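Local coordinates for interferon-inducible protein AIM2 (Mus musculus, PDB 4JBM), which senses cytosolic double-stranded DNA, which its HIN domain binds, as the sensor component of the AIM2 inflammasome that leads to pyroptosis, at residues Phe47-Phe51 / Ser75-Asp79; Lys117-Ile121 / Cys152-Asp156. The contacts are given in a common frame with arbitrary orientation. Residue numbers count along the deposited sequence, not the author numbering.

Contact 1 of 2, residues Phe47-Phe51 / Ser75-Asp79; sequences FKDKF and SVVVD
The last part of a 3-10 segment (through Lys-50) packs against an outermost strand of the sheet in the first of the two OB folds of the HIN domain. Residues 47-51 lie between strands 37-42 and 56-60; 75-79 is mostly the extended strand 76-79, bonded through its backbone to Ser-60 and Lys-58. Lys-50 N bonds to Phe-47 O (3.1 Å) and Phe-51 N to Lys-48 O (3.0 Å). Phe-47 CA lies 7.2 Å from Val-77 CA and Lys-50 CA 6.4 Å from Asp-79 CA, so side chains bridge the gap, burying 300 Å². Val-77 (chi1 t) is central. Val-77 CG2 sits over one face of the Phe-47 ring, 3.8 Å from its centroid and 7° off the normal, a CH-pi contact; Ser-75 O lies at the ring edge, near its plane, 3.3 Å from Phe-47 CZ. Val-77 CG1 is 4.1 Å from Phe-51 CE1. Lys-50 (chi1 m) lays CD 3.7 Å from Val-77 CG1, and Lys-50 NZ gives Val-77 O a weak hydrogen bond (3.3 Å). Phe-51 also touches Val-8, Ala-29, Val-31 and Val-40, consistent with the segment between the third and fourth strands that covers one end of the barrel in OB folds.

Contact 2 of 2, residues Lys117-Ile121 / Cys152-Asp156; sequences KVQKI and CEEGD
Strand 111-123 meets the loop leading into strand 157-160 along residues 117-121, in the second OB fold of the HIN domain, burying 310 Å². Lys-117 contributes mainly backbone, Lys-117 CA lying 3.8 Å from Asp-156 O. Val-118 makes both backbone hydrogen bonds across the contact, to two successive residues of the turn: Val-118 N donates to Asp-156 O (3.2 Å, 177°) and Val-118 O accepts from Gly-155 N (3.2 Å, 173°). Val-118 CG1, at chi1 p, lies 3.5 Å from Cys-152 SG and 3.1 Å from Asp-156 O. Gln-119 CA is 5.1 Å from Glu-154 CA; Gln-119 turns its CB away, but Gln-119 O lies 3.0 Å from Glu-154 CG. Gln-119 (phi/psi -95/-40) and Lys-120 both face Gly-131 of strand 127-134, a classic beta bulge. Ile-121 (chi1 m) then points back to the loop, Ile-121 CD1 lying 3.6 Å from Cys-152 O and Ile-121 CG1 4.3 Å from Cys-152 SG.

The loop closes in a type II turn, Asp-156 N bonding to Glu-153 O (3.1 Å). Gly-155 takes its third position with positive phi (98/-11), where a CB would collide with the carbonyl oxygen of Glu-154. Asp-156 OD2 accepts from Glu-153 N (2.6 Å) and forms a salt bridge with Lys-186. Directional backbone bonds thus fix the turn to the strand beside a small Val-Cys-Ile apolar patch, while the Asp-156 carboxylate braces the turn from within.

How the contacts relate
The two contacts lie in different halves of the HIN domain, contact 1 in the first OB fold and contact 2 in the second. They fall on opposite sides of the chain's centre, with their own centres 38 Å apart and nearest atoms about 26 Å apart, so neither touches the other. They follow in series along the chain, contact 1 closing before contact 2 opens. Their places relative to the bound DNA differ sharply: the nearest atom of 117-121 / 152-156 is about 4 Å from the nucleic acid, against about 16 Å for 47-51 / 75-79. Contact 2 therefore borders the DNA-binding surface, whereas contact 1 stands back from it.

Contact 1 of 2, residues Phe47-Phe51 / Ser75-Asp79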
# COMPACT_ATOMS: atom_id res chain seq x y z
N PHE A 47 12.89 5.89 11.59
CA PHE A 47 13.60 5.29 10.48
C PHE A 47 13.39 6.02 9.15
O PHE A 47 13.96 5.65 8.16
CB PHE A 47 13.17 3.84 10.34
CG PHE A 47 13.91 2.89 11.24
CD1 PHE A 47 15.16 3.18 11.69
CD2 PHE A 47 13.34 1.70 11.61
CE1 PHE A 47 15.83 2.31 12.51
CE2 PHE A 47 14.00 0.82 12.42
CZ PHE A 47 15.25 1.12 12.88
N LYS A 48 12.52 7.01 9.12
CA LYS A 48 12.14 7.67 7.88
C LYS A 48 13.31 8.31 7.17
O LYS A 48 13.35 8.32 5.96
CB LYS A 48 11.06 8.72 8.12
CG LYS A 48 10.63 9.45 6.86
CD LYS A 48 9.84 8.53 5.95
CE LYS A 48 9.69 9.11 4.56
NZ LYS A 48 10.94 9.70 4.02
N ASP A 49 14.22 8.88 7.92
CA ASP A 49 15.37 9.59 7.36
C ASP A 49 16.30 8.68 6.54
O ASP A 49 17.17 9.15 5.81
CB ASP A 49 16.18 10.28 8.47
CG ASP A 49 16.66 9.31 9.55
OD1 ASP A 49 15.96 8.31 9.82
OD2 ASP A 49 17.75 9.53 10.11
N LYS A 50 16.09 7.37 6.67
CA LYS A 50 16.92 6.39 5.99
C LYS A 50 16.19 5.82 4.78
O LYS A 50 16.79 5.20 3.90
CB LYS A 50 17.29 5.27 6.97
CG LYS A 50 18.06 5.77 8.20
CD LYS A 50 18.23 4.68 9.25
CE LYS A 50 19.18 5.11 10.34
NZ LYS A 50 20.59 5.11 9.86
N PHE A 51 14.88 6.04 4.75
CA PHE A 51 14.02 5.55 3.68
C PHE A 51 13.72 6.63 2.63
O PHE A 51 12.61 7.18 2.57
CB PHE A 51 12.72 5.03 4.27
CG PHE A 51 12.80 3.62 4.80
CD1 PHE A 51 13.29 3.36 6.07
CD2 PHE A 51 12.37 2.55 4.02
CE1 PHE A 51 13.36 2.05 6.56
CE2 PHE A 51 12.43 1.25 4.50
CZ PHE A 51 12.93 1.00 5.76
N SER A 75 14.51 -3.38 15.13
CA SER A 75 15.23 -3.62 13.88
C SER A 75 16.39 -2.65 13.75
O SER A 75 16.43 -1.60 14.39
CB SER A 75 14.31 -3.46 12.66
OG SER A 75 13.30 -4.45 12.61
N VAL A 76 17.33 -3.00 12.88
CA VAL A 76 18.46 -2.13 12.60
C VAL A 76 18.41 -1.77 11.12
O VAL A 76 18.34 -2.64 10.25
CB VAL A 76 19.81 -2.79 12.94
CG1 VAL A 76 20.95 -1.80 12.76
CG2 VAL A 76 19.81 -3.34 14.36
N VAL A 77 18.38 -0.47 10.83
CA VAL A 77 18.42 0.01 9.46
C VAL A 77 19.66 0.87 9.29
O VAL A 77 19.77 1.93 9.90
CB VAL A 77 17.16 0.83 9.09
CG1 VAL A 77 17.30 1.44 7.70
CG2 VAL A 77 15.93 -0.05 9.17
N VAL A 78 20.60 0.41 8.47
CA VAL A 78 21.84 1.16 8.34
C VAL A 78 21.98 1.55 6.88
O VAL A 78 21.85 0.70 6.00
CB VAL A 78 23.06 0.34 8.78
CG1 VAL A 78 24.03 1.23 9.55
CG2 VAL A 78 22.63 -0.80 9.69
N ASP A 79 22.23 2.83 6.61
CA ASP A 79 22.49 3.26 5.24
C ASP A 79 23.85 2.70 4.81
O ASP A 79 24.83 2.81 5.54
CB ASP A 79 22.47 4.78 5.13
CG ASP A 79 22.70 5.28 3.71
OD1 ASP A 79 22.08 4.73 2.76
OD2 ASP A 79 23.50 6.22 3.54

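Contact 2 of 2, residues Lys117-Ile121 / Cys152-Asp156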
# COMPACT_ATOMS: atom_id res chain seq x y z
N LYS A 117 -10.27 3.17 -10.24
CA LYS A 117 -11.49 3.83 -10.68
C LYS A 117 -12.65 3.22 -9.92
O LYS A 117 -12.76 1.99 -9.82
CB LYS A 117 -11.73 3.64 -12.18
CG LYS A 117 -10.73 4.31 -13.12
CD LYS A 117 -11.07 3.98 -14.56
CE LYS A 117 -10.81 2.50 -14.86
NZ LYS A 117 -9.38 2.10 -14.72
N VAL A 118 -13.51 4.08 -9.39
CA VAL A 118 -14.72 3.64 -8.72
C VAL A 118 -15.99 3.96 -9.51
O VAL A 118 -16.20 5.10 -9.94
CB VAL A 118 -14.81 4.20 -7.28
CG1 VAL A 118 -14.34 5.63 -7.24
CG2 VAL A 118 -16.23 4.06 -6.73
N GLN A 119 -16.83 2.94 -9.68
CA GLN A 119 -18.13 3.08 -10.32
C GLN A 119 -19.29 3.28 -9.32
O GLN A 119 -20.18 4.08 -9.57
CB GLN A 119 -18.42 1.87 -11.21
CG GLN A 119 -18.17 0.53 -10.52
CD GLN A 119 -18.39 -0.66 -11.43
OE1 GLN A 119 -18.58 -0.51 -12.64
NE2 GLN A 119 -18.35 -1.86 -10.86
N LYS A 120 -19.28 2.57 -8.19
CA LYS A 120 -20.34 2.74 -7.18
C LYS A 120 -19.89 2.81 -5.71
O LYS A 120 -18.86 2.24 -5.33
CB LYS A 120 -21.46 1.69 -7.35
CG LYS A 120 -21.06 0.25 -7.07
CD LYS A 120 -22.26 -0.68 -7.31
CE LYS A 120 -22.00 -2.09 -6.81
NZ LYS A 120 -23.16 -3.00 -7.03
N ILE A 121 -20.66 3.54 -4.91
CA ILE A 121 -20.37 3.80 -3.50
C ILE A 121 -21.54 3.44 -2.59
O ILE A 121 -22.53 4.16 -2.54
CB ILE A 121 -20.05 5.30 -3.26
CG1 ILE A 121 -18.88 5.77 -4.13
CG2 ILE A 121 -19.75 5.56 -1.78
CD1 ILE A 121 -19.30 6.39 -5.44
N CYS A 152 -16.30 10.81 -2.18
CA CYS A 152 -15.98 10.33 -3.51
C CYS A 152 -17.25 10.11 -4.33
O CYS A 152 -18.16 9.43 -3.88
CB CYS A 152 -15.15 9.06 -3.39
SG CYS A 152 -15.23 7.89 -4.74
N GLU A 153 -17.30 10.70 -5.52
CA GLU A 153 -18.44 10.52 -6.42
C GLU A 153 -18.05 9.51 -7.49
O GLU A 153 -16.87 9.18 -7.64
CB GLU A 153 -18.83 11.85 -7.07
CG GLU A 153 -19.06 12.99 -6.08
CD GLU A 153 -18.97 14.36 -6.73
OE1 GLU A 153 -18.81 15.36 -6.00
OE2 GLU A 153 -19.06 14.44 -7.97
N GLU A 154 -19.03 8.99 -8.23
CA GLU A 154 -18.73 8.08 -9.32
C GLU A 154 -17.87 8.77 -10.38
O GLU A 154 -18.12 9.93 -10.72
CB GLU A 154 -20.01 7.56 -9.98
CG GLU A 154 -19.72 6.64 -11.15
CD GLU A 154 -20.90 6.43 -12.07
OE1 GLU A 154 -21.79 7.30 -12.09
OE2 GLU A 154 -20.93 5.40 -12.77
N GLY A 155 -16.87 8.06 -10.88
CA GLY A 155 -15.95 8.60 -11.87
C GLY A 155 -14.67 9.08 -11.22
O GLY A 155 -13.68 9.37 -11.89
N ASP A 156 -14.69 9.16 -9.89
CA ASP A 156 -13.49 9.51 -9.17
C ASP A 156 -12.59 8.29 -9.02
O ASP A 156 -12.92 7.19 -9.48
CB ASP A 156 -13.82 10.07 -7.78
CG ASP A 156 -14.52 11.41 -7.84
OD1 ASP A 156 -14.27 12.18 -8.80
OD2 ASP A 156 -15.31 11.71 -6.92